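Side-chain contacts in trans-4-hydroxy-L-proline dehydratase (Clostridioides difficile 70-100-2010, PDB 6VXC), which catalyses the glycyl-radical dehydration of trans-4-hydroxy-L-proline to (S)-1-pyrroline-5-carboxylate in the anaerobic breakdown of hydroxyproline: residues 423-428 / 780-785; 690-695 / 708-713; 701-706 / 725-730; 742-747 / 756-761. All coordinates share one frame; numbering follows the deposited sequence.

Interaction 1 of 4, residues 423-428 / 780-785; sequences QPAFYN and IVRVAG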
loop_
_atom_site.group_PDB
_atom_site.type_symbol
_atom_site.label_atom_id
_atom_site.label_comp_id
_atom_site.label_asym_id
_atom_site.label_seq_id
_atom_site.Cartn_x
_atom_site.Cartn_y
_atom_site.Cartn_z
ATOM N N GLN A 423 10.439 5.282 -9.621
ATOM C CA GLN A 423 10.623 3.826 -9.657
ATOM C C GLN A 423 12.006 3.512 -10.227
ATOM O O GLN A 423 12.525 4.279 -11.019
ATOM C CB GLN A 423 9.539 3.139 -10.518
ATOM C CG GLN A 423 8.118 3.344 -10.025
ATOM C CD GLN A 423 7.107 2.473 -10.767
ATOM O OE1 GLN A 423 7.474 1.524 -11.463
ATOM N NE2 GLN A 423 5.817 2.784 -10.595
ATOM N N PRO A 424 12.633 2.418 -9.774
ATOM C CA PRO A 424 12.205 1.528 -8.690
ATOM C C PRO A 424 12.682 2.021 -7.329
ATOM O O PRO A 424 13.711 2.701 -7.257
ATOM C CB PRO A 424 12.908 0.209 -9.028
ATOM C CG PRO A 424 14.243 0.695 -9.624
ATOM C CD PRO A 424 13.871 1.940 -10.426
ATOM N N ALA A 425 11.952 1.672 -6.272
ATOM C CA ALA A 425 12.507 1.749 -4.937
ATOM C C ALA A 425 13.389 0.523 -4.701
ATOM O O ALA A 425 13.275 -0.492 -5.392
ATOM C CB ALA A 425 11.402 1.813 -3.886
ATOM N N PHE A 426 14.242 0.616 -3.689
ATOM C CA PHE A 426 15.193 -0.431 -3.345
ATOM C C PHE A 426 14.871 -0.978 -1.959
ATOM O O PHE A 426 14.715 -0.204 -1.014
ATOM C CB PHE A 426 16.635 0.111 -3.384
ATOM C CG PHE A 426 17.027 0.725 -4.718
ATOM C CD1 PHE A 426 16.706 2.041 -5.015
ATOM C CD2 PHE A 426 17.723 -0.014 -5.658
ATOM C CE1 PHE A 426 17.063 2.610 -6.238
ATOM C CE2 PHE A 426 18.082 0.543 -6.871
ATOM C CZ PHE A 426 17.748 1.857 -7.171
ATOM N N TYR A 427 14.805 -2.305 -1.834
ATOM C CA TYR A 427 14.538 -2.987 -0.573
ATOM C C TYR A 427 15.673 -3.948 -0.248
ATOM O O TYR A 427 16.198 -4.617 -1.141
ATOM C CB TYR A 427 13.215 -3.780 -0.608
ATOM C CG TYR A 427 11.999 -2.959 -0.952
ATOM C CD1 TYR A 427 11.428 -2.111 -0.007
ATOM C CD2 TYR A 427 11.411 -3.050 -2.207
ATOM C CE1 TYR A 427 10.323 -1.339 -0.314
ATOM C CE2 TYR A 427 10.305 -2.292 -2.529
ATOM C CZ TYR A 427 9.761 -1.436 -1.574
ATOM O OH TYR A 427 8.658 -0.694 -1.897
ATOM N N ASN A 428 16.011 -4.040 1.039
ATOM C CA ASN A 428 17.133 -4.844 1.530
ATOM C C ASN A 428 16.654 -6.268 1.811
ATOM O O ASN A 428 15.963 -6.518 2.804
ATOM C CB ASN A 428 17.729 -4.202 2.780
ATOM C CG ASN A 428 18.924 -4.964 3.329
ATOM O OD1 ASN A 428 19.218 -6.073 2.898
ATOM N ND2 ASN A 428 19.644 -4.344 4.264
ATOM N N ILE A 780 6.270 13.221 -13.550
ATOM C CA ILE A 780 6.055 12.240 -12.489
ATOM C C ILE A 780 7.160 12.392 -11.450
ATOM O O ILE A 780 8.325 12.587 -11.810
ATOM C CB ILE A 780 6.038 10.807 -13.058
ATOM C CG1 ILE A 780 4.837 10.622 -14.000
ATOM C CG2 ILE A 780 6.105 9.764 -11.934
ATOM C CD1 ILE A 780 4.881 9.343 -14.805
ATOM N N VAL A 781 6.796 12.349 -10.163
ATOM C CA VAL A 781 7.770 12.423 -9.074
ATOM C C VAL A 781 7.485 11.321 -8.060
ATOM O O VAL A 781 6.428 10.688 -8.070
ATOM C CB VAL A 781 7.801 13.800 -8.361
ATOM C CG1 VAL A 781 8.220 14.894 -9.312
ATOM C CG2 VAL A 781 6.476 14.113 -7.728
ATOM N N ARG A 782 8.456 11.106 -7.174
ATOM C CA ARG A 782 8.318 10.162 -6.073
ATOM C C ARG A 782 7.675 10.862 -4.882
ATOM O O ARG A 782 8.144 11.910 -4.451
ATOM C CB ARG A 782 9.677 9.586 -5.670
ATOM C CG ARG A 782 9.581 8.332 -4.802
ATOM C CD ARG A 782 8.977 7.164 -5.592
ATOM N NE ARG A 782 8.859 5.962 -4.786
ATOM C CZ ARG A 782 8.470 4.773 -5.242
ATOM N NH1 ARG A 782 8.405 3.734 -4.418
ATOM N NH2 ARG A 782 8.163 4.614 -6.525
ATOM N N VAL A 783 6.605 10.273 -4.360
ATOM C CA VAL A 783 5.892 10.830 -3.213
ATOM C C VAL A 783 6.387 10.114 -1.966
ATOM O O VAL A 783 7.331 10.572 -1.334
ATOM C CB VAL A 783 4.369 10.728 -3.410
ATOM C CG1 VAL A 783 3.640 11.331 -2.233
ATOM C CG2 VAL A 783 3.982 11.472 -4.666
ATOM N N ALA A 784 5.797 8.968 -1.621
ATOM C CA ALA A 784 6.303 8.202 -0.477
ATOM C C ALA A 784 5.887 6.743 -0.653
ATOM O O ALA A 784 4.760 6.376 -0.321
ATOM C CB ALA A 784 5.807 8.767 0.844
ATOM N N GLY A 785 6.801 5.926 -1.162
ATOM C CA GLY A 785 6.472 4.547 -1.453
ATOM C C GLY A 785 5.759 4.320 -2.762
ATOM O O GLY A 785 5.337 3.183 -3.028
HETATM O O HOH W 1 7.227 1.190 -3.689
#
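Gln-423 CA and Arg-782 CA stand 7.6 Å apart, and no backbone hydrogen bond joins the approach to strand 426-428 with strand 780-782 and the loop that follows it. Arg-782 supplies most of the contact. Its CG lies anti to the backbone N, a bend at CB-CG (chi2 66°) swings the chain across, and the rest runs out extended, bringing the guanidinium to the other segment. There NH2 meets Gln-423 CG at 3.7 Å, the methylene lying at the guanidinium edge, while Ala-425 CB comes in obliquely, 3.6 Å from NH1. The amide of Gln-423 is turned 86° from the guanidinium plane, so the two do not stack; its NE2 bonds instead to Pro-395 O. On the Arg-782 side, NH2 is held by Ser-787 OG, and the side-chain amide of Gln-757 lies beside NH1. One water ties the segments together: it bonds to Tyr-427 OH at 3.0 Å and to Gly-785 O at 2.8 Å, and accepts a weak bond from Arg-782 NH1 in the guanidinium plane. Tyr-427 OH also bonds to Cys-454 O, the backbone of the probable radical cysteine. Gly-785 is the residue that carries the glycyl radical in the activated enzyme, a modification absent here. The water and Tyr-427 OH thus relay Gly-785 O to the backbone of the Cys-454 loop, with Arg-782 only weakly bonded to the water.

Interaction 2 of 4, residues 690-695 / 708-713; sequences EGISPE and KSCAKM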
loop_
_atom_site.group_PDB
_atom_site.type_symbol
_atom_site.label_atom_id
_atom_site.label_comp_id
_atom_site.label_asym_id
_atom_site.label_seq_id
_atom_site.Cartn_x
_atom_site.Cartn_y
_atom_site.Cartn_z
ATOM N N GLU A 690 8.183 13.039 6.428
ATOM C CA GLU A 690 7.714 11.855 5.710
ATOM C C GLU A 690 8.618 10.649 5.964
ATOM O O GLU A 690 9.845 10.773 6.002
ATOM C CB GLU A 690 7.592 12.137 4.200
ATOM C CG GLU A 690 8.628 13.096 3.629
ATOM C CD GLU A 690 9.994 12.495 3.319
ATOM O OE1 GLU A 690 10.118 11.259 3.202
ATOM O OE2 GLU A 690 10.960 13.284 3.225
ATOM N N GLY A 691 7.998 9.484 6.137
ATOM C CA GLY A 691 8.729 8.259 6.432
ATOM C C GLY A 691 9.632 8.429 7.633
ATOM O O GLY A 691 9.266 9.076 8.612
ATOM N N ILE A 692 10.840 7.870 7.553
ATOM C CA ILE A 692 11.884 8.117 8.543
ATOM C C ILE A 692 12.884 9.155 8.036
ATOM O O ILE A 692 14.005 9.250 8.551
ATOM C CB ILE A 692 12.604 6.822 8.970
ATOM C CG1 ILE A 692 13.384 6.214 7.790
ATOM C CG2 ILE A 692 11.628 5.844 9.656
ATOM C CD1 ILE A 692 14.361 5.129 8.174
ATOM N N SER A 693 12.488 9.946 7.049
ATOM C CA SER A 693 13.356 10.952 6.467
ATOM C C SER A 693 13.579 12.092 7.460
ATOM O O SER A 693 12.808 12.265 8.402
ATOM C CB SER A 693 12.736 11.522 5.188
ATOM O OG SER A 693 12.329 10.506 4.281
ATOM N N PRO A 694 14.624 12.890 7.255
ATOM C CA PRO A 694 14.834 14.076 8.099
ATOM C C PRO A 694 13.740 15.116 7.904
ATOM O O PRO A 694 13.048 15.152 6.887
ATOM C CB PRO A 694 16.181 14.622 7.625
ATOM C CG PRO A 694 16.841 13.473 6.881
ATOM C CD PRO A 694 15.715 12.677 6.293
ATOM N N GLU A 695 13.606 15.982 8.906
ATOM C CA GLU A 695 12.737 17.145 8.821
ATOM C C GLU A 695 13.251 18.115 7.756
ATOM O O GLU A 695 14.412 18.075 7.354
ATOM C CB GLU A 695 12.659 17.865 10.174
ATOM C CG GLU A 695 11.342 17.694 10.942
ATOM C CD GLU A 695 10.218 18.603 10.431
ATOM O OE1 GLU A 695 10.315 19.094 9.289
ATOM O OE2 GLU A 695 9.241 18.828 11.175
ATOM N N LYS A 708 23.441 7.000 7.882
ATOM C CA LYS A 708 23.987 6.605 9.177
ATOM C C LYS A 708 22.998 6.892 10.312
ATOM O O LYS A 708 22.816 6.058 11.199
ATOM C CB LYS A 708 25.321 7.319 9.403
ATOM C CG LYS A 708 26.485 6.737 8.602
ATOM C CD LYS A 708 27.803 7.216 9.180
ATOM C CE LYS A 708 28.934 7.079 8.194
ATOM N NZ LYS A 708 30.191 7.635 8.771
ATOM N N SER A 709 22.312 8.043 10.277
ATOM C CA SER A 709 21.267 8.305 11.267
ATOM C C SER A 709 20.136 7.273 11.171
ATOM O O SER A 709 19.714 6.698 12.178
ATOM C CB SER A 709 20.708 9.721 11.073
ATOM O OG SER A 709 21.564 10.742 11.543
ATOM N N CYS A 710 19.642 7.021 9.955
ATOM C CA CYS A 710 18.527 6.091 9.778
ATOM C C CYS A 710 18.889 4.669 10.195
ATOM O O CYS A 710 18.016 3.910 10.626
ATOM C CB CYS A 710 18.063 6.102 8.314
ATOM S SG CYS A 710 17.292 7.639 7.810
ATOM N N ALA A 711 20.154 4.283 10.049
ATOM C CA ALA A 711 20.554 2.932 10.423
ATOM C C ALA A 711 20.555 2.709 11.933
ATOM O O ALA A 711 20.572 1.554 12.372
ATOM C CB ALA A 711 21.935 2.619 9.851
ATOM N N LYS A 712 20.508 3.780 12.734
ATOM C CA LYS A 712 20.472 3.656 14.187
ATOM C C LYS A 712 19.099 3.230 14.692
ATOM O O LYS A 712 18.974 2.839 15.856
ATOM C CB LYS A 712 20.901 4.979 14.833
ATOM C CG LYS A 712 22.341 5.375 14.503
ATOM C CD LYS A 712 22.667 6.786 14.998
ATOM C CE LYS A 712 24.025 7.260 14.471
ATOM N NZ LYS A 712 24.303 8.650 14.948
ATOM N N MET A 713 18.084 3.313 13.842
ATOM C CA MET A 713 16.793 2.695 14.081
ATOM C C MET A 713 16.899 1.197 13.788
ATOM O O MET A 713 17.522 0.790 12.806
ATOM C CB MET A 713 15.746 3.365 13.188
ATOM C CG MET A 713 14.326 2.901 13.348
ATOM S SD MET A 713 13.210 3.706 12.183
ATOM C CE MET A 713 13.032 5.302 12.976
#
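In the glycine radical family region, Ile-692 reaches from a loop, at a type II' beta turn from Glu-690 to Ser-693, onto the last part of helix 703-711 and the residues after it, where it divides its branches between Cys-710 and Met-713. Its CG1 sits between the backbone N and the carbonyl carbon (chi1 65°), a crowded position that sends CD1 toward the helix and CG2 to the methionine. CD1 lies 3.8 Å from Cys-710 CB and about as near to SG. CG2 touches the end of Met-713, 3.6 Å from CE and 3.7 Å from SD. Met-713 comes across extended as far as SD, then bends at the last bond (chi3 -77°), crossing Ile-692 obliquely. Cys-710 SG also lies close to Ile-692 O, which takes its hydrogen bond from Tyr-625 OH. Tyr-748 of helix 734-750 packs on Ile-692 and Cys-710, and Ile-575 of helix 575-591 on Ile-692 and Met-713, so Ile-692 is packed among helices. The turn is closed by its backbone bond from Ser-693 N to Glu-690 O and by a side-chain bond: Ser-693 OG donates to Glu-690 OE1 at 2.6 Å, on the syn side and 35° out of the carboxylate plane.

Interaction 3 of 4, residues 701-706 / 725-730; sequences NGPTAV and QRFAPS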
loop_
_atom_site.group_PDB
_atom_site.type_symbol
_atom_site.label_atom_id
_atom_site.label_comp_id
_atom_site.label_asym_id
_atom_site.label_seq_id
_atom_site.Cartn_x
_atom_site.Cartn_y
_atom_site.Cartn_z
ATOM N N ASN A 701 24.477 17.644 6.360
ATOM C CA ASN A 701 25.778 17.004 6.302
ATOM C C ASN A 701 25.882 15.944 5.209
ATOM O O ASN A 701 26.824 15.154 5.216
ATOM C CB ASN A 701 26.118 16.423 7.680
ATOM C CG ASN A 701 26.573 17.506 8.658
ATOM O OD1 ASN A 701 27.735 17.880 8.659
ATOM N ND2 ASN A 701 25.658 18.023 9.462
ATOM N N GLY A 702 24.959 15.929 4.257
ATOM C CA GLY A 702 25.052 15.040 3.119
ATOM C C GLY A 702 24.327 13.723 3.322
ATOM O O GLY A 702 23.905 13.389 4.432
ATOM N N PRO A 703 24.210 12.928 2.252
ATOM C CA PRO A 703 23.382 11.709 2.325
ATOM C C PRO A 703 24.014 10.575 3.109
ATOM O O PRO A 703 23.287 9.709 3.616
ATOM C CB PRO A 703 23.186 11.329 0.851
ATOM C CG PRO A 703 24.431 11.908 0.171
ATOM C CD PRO A 703 24.745 13.173 0.904
ATOM N N THR A 704 25.342 10.504 3.179
ATOM C CA THR A 704 25.941 9.467 4.012
ATOM C C THR A 704 25.599 9.690 5.481
ATOM O O THR A 704 25.285 8.735 6.204
ATOM C CB THR A 704 27.449 9.423 3.792
ATOM O OG1 THR A 704 27.700 8.976 2.460
ATOM C CG2 THR A 704 28.103 8.446 4.769
ATOM N N ALA A 705 25.579 10.949 5.922
ATOM C CA ALA A 705 25.211 11.210 7.308
ATOM C C ALA A 705 23.770 10.791 7.581
ATOM O O ALA A 705 23.476 10.265 8.657
ATOM C CB ALA A 705 25.423 12.683 7.665
ATOM N N VAL A 706 22.856 10.981 6.621
ATOM C CA VAL A 706 21.474 10.612 6.933
ATOM C C VAL A 706 21.298 9.093 6.945
ATOM O O VAL A 706 20.581 8.566 7.796
ATOM C CB VAL A 706 20.427 11.312 6.027
ATOM C CG1 VAL A 706 20.975 12.438 5.174
ATOM C CG2 VAL A 706 19.580 10.331 5.263
ATOM N N GLN A 725 15.131 9.943 -0.374
ATOM C CA GLN A 725 16.290 10.799 -0.597
ATOM C C GLN A 725 16.186 11.406 -1.987
ATOM O O GLN A 725 15.532 10.855 -2.875
ATOM C CB GLN A 725 17.616 10.042 -0.427
ATOM C CG GLN A 725 18.046 9.767 1.039
ATOM C CD GLN A 725 18.386 11.038 1.812
ATOM O OE1 GLN A 725 19.482 11.575 1.683
ATOM N NE2 GLN A 725 17.451 11.511 2.632
ATOM N N ARG A 726 16.817 12.562 -2.154
ATOM C CA ARG A 726 16.726 13.352 -3.371
ATOM C C ARG A 726 18.117 13.833 -3.766
ATOM O O ARG A 726 18.878 14.289 -2.913
ATOM C CB ARG A 726 15.778 14.537 -3.164
ATOM C CG ARG A 726 15.822 15.550 -4.257
ATOM C CD ARG A 726 15.121 16.825 -3.860
ATOM N NE ARG A 726 15.465 17.879 -4.802
ATOM C CZ ARG A 726 15.140 19.156 -4.669
ATOM N NH1 ARG A 726 14.446 19.573 -3.619
ATOM N NH2 ARG A 726 15.515 20.015 -5.606
ATOM N N PHE A 727 18.442 13.745 -5.054
ATOM C CA PHE A 727 19.751 14.143 -5.557
ATOM C C PHE A 727 19.621 15.231 -6.610
ATOM O O PHE A 727 18.707 15.209 -7.438
ATOM C CB PHE A 727 20.497 12.971 -6.179
ATOM C CG PHE A 727 20.883 11.938 -5.195
ATOM C CD1 PHE A 727 21.781 12.229 -4.190
ATOM C CD2 PHE A 727 20.363 10.663 -5.279
ATOM C CE1 PHE A 727 22.121 11.273 -3.264
ATOM C CE2 PHE A 727 20.718 9.706 -4.364
ATOM C CZ PHE A 727 21.589 10.018 -3.355
ATOM N N ALA A 728 20.562 16.158 -6.586
ATOM C CA ALA A 728 20.701 17.097 -7.681
ATOM C C ALA A 728 20.972 16.322 -8.963
ATOM O O ALA A 728 21.790 15.398 -8.956
ATOM C CB ALA A 728 21.844 18.078 -7.403
ATOM N N PRO A 729 20.303 16.641 -10.066
ATOM C CA PRO A 729 20.572 15.892 -11.308
ATOM C C PRO A 729 22.031 15.953 -11.739
ATOM O O PRO A 729 22.555 14.967 -12.268
ATOM C CB PRO A 729 19.640 16.557 -12.329
ATOM C CG PRO A 729 18.546 17.196 -11.483
ATOM C CD PRO A 729 19.214 17.624 -10.212
ATOM N N SER A 730 22.740 17.041 -11.455
ATOM C CA SER A 730 24.111 17.131 -11.948
ATOM C C SER A 730 25.054 16.181 -11.219
ATOM O O SER A 730 26.094 15.815 -11.781
ATOM C CB SER A 730 24.629 18.564 -11.842
ATOM O OG SER A 730 24.463 19.073 -10.530
#
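Gln-725, Pro-703 and Val-706 carry most of this contact between the first turn of helix 703-711 and strand 724-726 with the residues after it. The glutamine chain is bent at CB-CG (chi2 -67°), which lifts its amide from the strand toward the helix. Val-706 comes from the opposite direction and lays CG2 over one face of that amide, 3.6 Å from Gln-725 NE2, 3.7 Å from CD and 3.8 Å from OE1. Nearly equal distances to all three atoms mark methyl-on-amide packing rather than a polar pair. Pro-703 CB touches the oxygen end of the same amide, 3.8 Å from Gln-725 OE1. That oxygen has its hydrogen bond from Gln-807 NE2 in the C-terminal tail, so the amide is buried but not without a partner. Two residues further on, Phe-727 turns its ring edge to the helix start, where Pro-703 CG lies 4.2 Å from CE1. The ring of Phe-727 stacks on Phe-809 and meets Phe-758 of strand 755-759. The start of helix 703-711 therefore packs beside strand 724-726, an outermost strand of the mixed sheet, with the C-terminal tail adding Gln-807 and Phe-809 to the packing and strand 755-759 as the sheet neighbour.

Interaction 4 of 4, residues 742-747 / 756-761; sequences ANLVRA and IQFNVF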
loop_
_atom_site.group_PDB
_atom_site.type_symbol
_atom_site.label_atom_id
_atom_site.label_comp_id
_atom_site.label_asym_id
_atom_site.label_seq_id
_atom_site.Cartn_x
_atom_site.Cartn_y
_atom_site.Cartn_z
ATOM N N ALA A 742 24.510 3.498 -6.504
ATOM C CA ALA A 742 24.643 2.093 -6.150
ATOM C C ALA A 742 25.375 1.922 -4.830
ATOM O O ALA A 742 24.990 1.095 -4.003
ATOM C CB ALA A 742 25.387 1.345 -7.260
ATOM N N ASN A 743 26.441 2.688 -4.626
ATOM C CA ASN A 743 27.213 2.570 -3.403
ATOM C C ASN A 743 26.416 3.033 -2.192
ATOM O O ASN A 743 26.572 2.479 -1.103
ATOM C CB ASN A 743 28.505 3.373 -3.525
ATOM C CG ASN A 743 29.532 2.710 -4.445
ATOM O OD1 ASN A 743 29.362 1.568 -4.857
ATOM N ND2 ASN A 743 30.617 3.427 -4.742
ATOM N N LEU A 744 25.603 4.081 -2.349
ATOM C CA LEU A 744 24.793 4.548 -1.230
ATOM C C LEU A 744 23.781 3.481 -0.814
ATOM O O LEU A 744 23.586 3.222 0.379
ATOM C CB LEU A 744 24.081 5.852 -1.605
ATOM C CG LEU A 744 23.348 6.571 -0.457
ATOM C CD1 LEU A 744 24.343 7.228 0.501
ATOM C CD2 LEU A 744 22.311 7.563 -0.940
ATOM N N VAL A 745 23.152 2.839 -1.790
ATOM C CA VAL A 745 22.213 1.758 -1.495
ATOM C C VAL A 745 22.911 0.645 -0.724
ATOM O O VAL A 745 22.423 0.197 0.320
ATOM C CB VAL A 745 21.567 1.247 -2.794
ATOM C CG1 VAL A 745 20.716 0.004 -2.533
ATOM C CG2 VAL A 745 20.708 2.342 -3.406
ATOM N N ARG A 746 24.067 0.194 -1.234
ATOM C CA ARG A 746 24.846 -0.868 -0.592
ATOM C C ARG A 746 25.300 -0.471 0.808
ATOM O O ARG A 746 25.326 -1.307 1.720
ATOM C CB ARG A 746 26.086 -1.224 -1.432
ATOM C CG ARG A 746 25.847 -1.893 -2.764
ATOM C CD ARG A 746 25.748 -3.381 -2.652
ATOM N NE ARG A 746 25.835 -4.014 -3.961
ATOM C CZ ARG A 746 25.262 -5.178 -4.242
ATOM N NH1 ARG A 746 24.571 -5.811 -3.301
ATOM N NH2 ARG A 746 25.339 -5.690 -5.459
ATOM N N ALA A 747 25.740 0.775 0.974
ATOM C CA ALA A 747 26.195 1.214 2.283
ATOM C C ALA A 747 25.050 1.163 3.282
ATOM O O ALA A 747 25.174 0.574 4.359
ATOM C CB ALA A 747 26.771 2.629 2.200
ATOM N N ILE A 756 15.207 2.381 0.540
ATOM C CA ILE A 756 15.526 3.731 0.095
ATOM C C ILE A 756 14.997 3.903 -1.324
ATOM O O ILE A 756 14.988 2.959 -2.123
ATOM C CB ILE A 756 17.050 4.015 0.217
ATOM C CG1 ILE A 756 17.373 5.512 0.069
ATOM C CG2 ILE A 756 17.872 3.189 -0.766
ATOM C CD1 ILE A 756 18.785 5.839 0.508
ATOM N N GLN A 757 14.558 5.125 -1.635
ATOM C CA GLN A 757 14.063 5.463 -2.964
ATOM C C GLN A 757 14.421 6.922 -3.250
ATOM O O GLN A 757 14.546 7.724 -2.327
ATOM C CB GLN A 757 12.558 5.250 -3.066
ATOM C CG GLN A 757 11.763 6.149 -2.142
ATOM C CD GLN A 757 10.309 5.713 -2.008
ATOM O OE1 GLN A 757 9.984 4.533 -2.178
ATOM N NE2 GLN A 757 9.422 6.670 -1.755
ATOM N N PHE A 758 14.560 7.270 -4.532
ATOM C CA PHE A 758 15.180 8.532 -4.932
ATOM C C PHE A 758 14.264 9.396 -5.799
ATOM O O PHE A 758 13.578 8.901 -6.697
ATOM C CB PHE A 758 16.487 8.280 -5.704
ATOM C CG PHE A 758 17.489 7.451 -4.948
ATOM C CD1 PHE A 758 18.010 7.903 -3.734
ATOM C CD2 PHE A 758 17.915 6.222 -5.449
ATOM C CE1 PHE A 758 18.941 7.139 -3.034
ATOM C CE2 PHE A 758 18.844 5.444 -4.755
ATOM C CZ PHE A 758 19.363 5.908 -3.543
ATOM N N ASN A 759 14.270 10.693 -5.514
ATOM C CA ASN A 759 13.880 11.721 -6.467
ATOM C C ASN A 759 15.134 12.288 -7.130
ATOM O O ASN A 759 16.157 12.483 -6.471
ATOM C CB ASN A 759 13.097 12.853 -5.796
ATOM C CG ASN A 759 11.594 12.647 -5.862
ATOM O OD1 ASN A 759 11.038 12.348 -6.920
ATOM N ND2 ASN A 759 10.925 12.832 -4.737
ATOM N N VAL A 760 15.053 12.534 -8.437
ATOM C CA VAL A 760 16.102 13.241 -9.166
ATOM C C VAL A 760 15.427 14.214 -10.120
ATOM O O VAL A 760 15.130 13.864 -11.267
ATOM C CB VAL A 760 17.004 12.261 -9.935
ATOM C CG1 VAL A 760 18.169 13.013 -10.654
ATOM C CG2 VAL A 760 17.516 11.175 -9.028
ATOM N N PHE A 761 15.173 15.435 -9.672
ATOM C CA PHE A 761 14.448 16.377 -10.508
ATOM C C PHE A 761 15.121 17.735 -10.470
ATOM O O PHE A 761 15.884 18.055 -9.560
ATOM C CB PHE A 761 12.965 16.495 -10.102
ATOM C CG PHE A 761 12.725 16.901 -8.654
ATOM C CD1 PHE A 761 12.945 18.203 -8.228
ATOM C CD2 PHE A 761 12.206 15.984 -7.748
ATOM C CE1 PHE A 761 12.695 18.580 -6.906
ATOM C CE2 PHE A 761 11.949 16.345 -6.419
ATOM C CZ PHE A 761 12.194 17.644 -6.000
#
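The ring of Phe-758 is met at its edge by Val-745, whose CG2 lies in the ring plane, 3.8 Å from CZ and 3.9 Å from CE2. Leu-744 approaches the same ring obliquely, CD2 standing 4.0 Å from CE1, and its chain also crosses that of the phenylalanine at a slant. Beyond the two segments, the ring of Phe-727 meets that of Phe-758 with the planes at about 45°, and Ser-417 of helix 407-418 touches the Phe-758 side chain. Val-745 has CG1 anti to the backbone N, which places CG2 beside that N and turned to the strand. The same methyl reaches Ile-756 CG2 at 4.0 Å, so one valine branch touches two residues of the strand. These contacts join the helix and the second strand of a beta-alpha-beta crossover: strand 724-726, helix 734-750 and strand 755-759, the two strands being parallel neighbours in the mixed sheet. Over the segments here, helix 742-747 runs back against strand 756-759 at 153°, their axes 10.1 Å apart. Ile-756 and Phe-758 both direct their CB toward the helix, while Gln-757, between them, points to the other side of the sheet, the usual alternation of a strand. Ile-756 stretches CG1 anti to its N (chi1 -167°) and carries CD1 to 4.2 Å from Leu-744 CD2, the two side chains crossing at about a right angle. Ile-707 of helix 703-711 touches both Leu-744 and Ile-756.

Interactions 1, 3 and 4 reach one mixed sheet. Interaction 1 lies nearest the active site: the Arg-782 side chain is about 7 Å from that of Cys-454, the probable radical cysteine. Its centre is 10 Å from that of interaction 4, and Asn-759 OD1 accepts a probable hydrogen bond from Arg-782 N at 2.9 Å. Interactions 3 and 4, with centres 9 Å apart, share strand pairing, Asn-759 N to Gln-725 O at 2.9 Å. Interaction 2 uses the far part of the helix whose start serves interaction 3, and Pro-694 packs on Val-706 and Gln-725. Ile-692 is about 12 Å, side chain to side chain, from both Cys-454 and Glu-456, the probable proton acceptor.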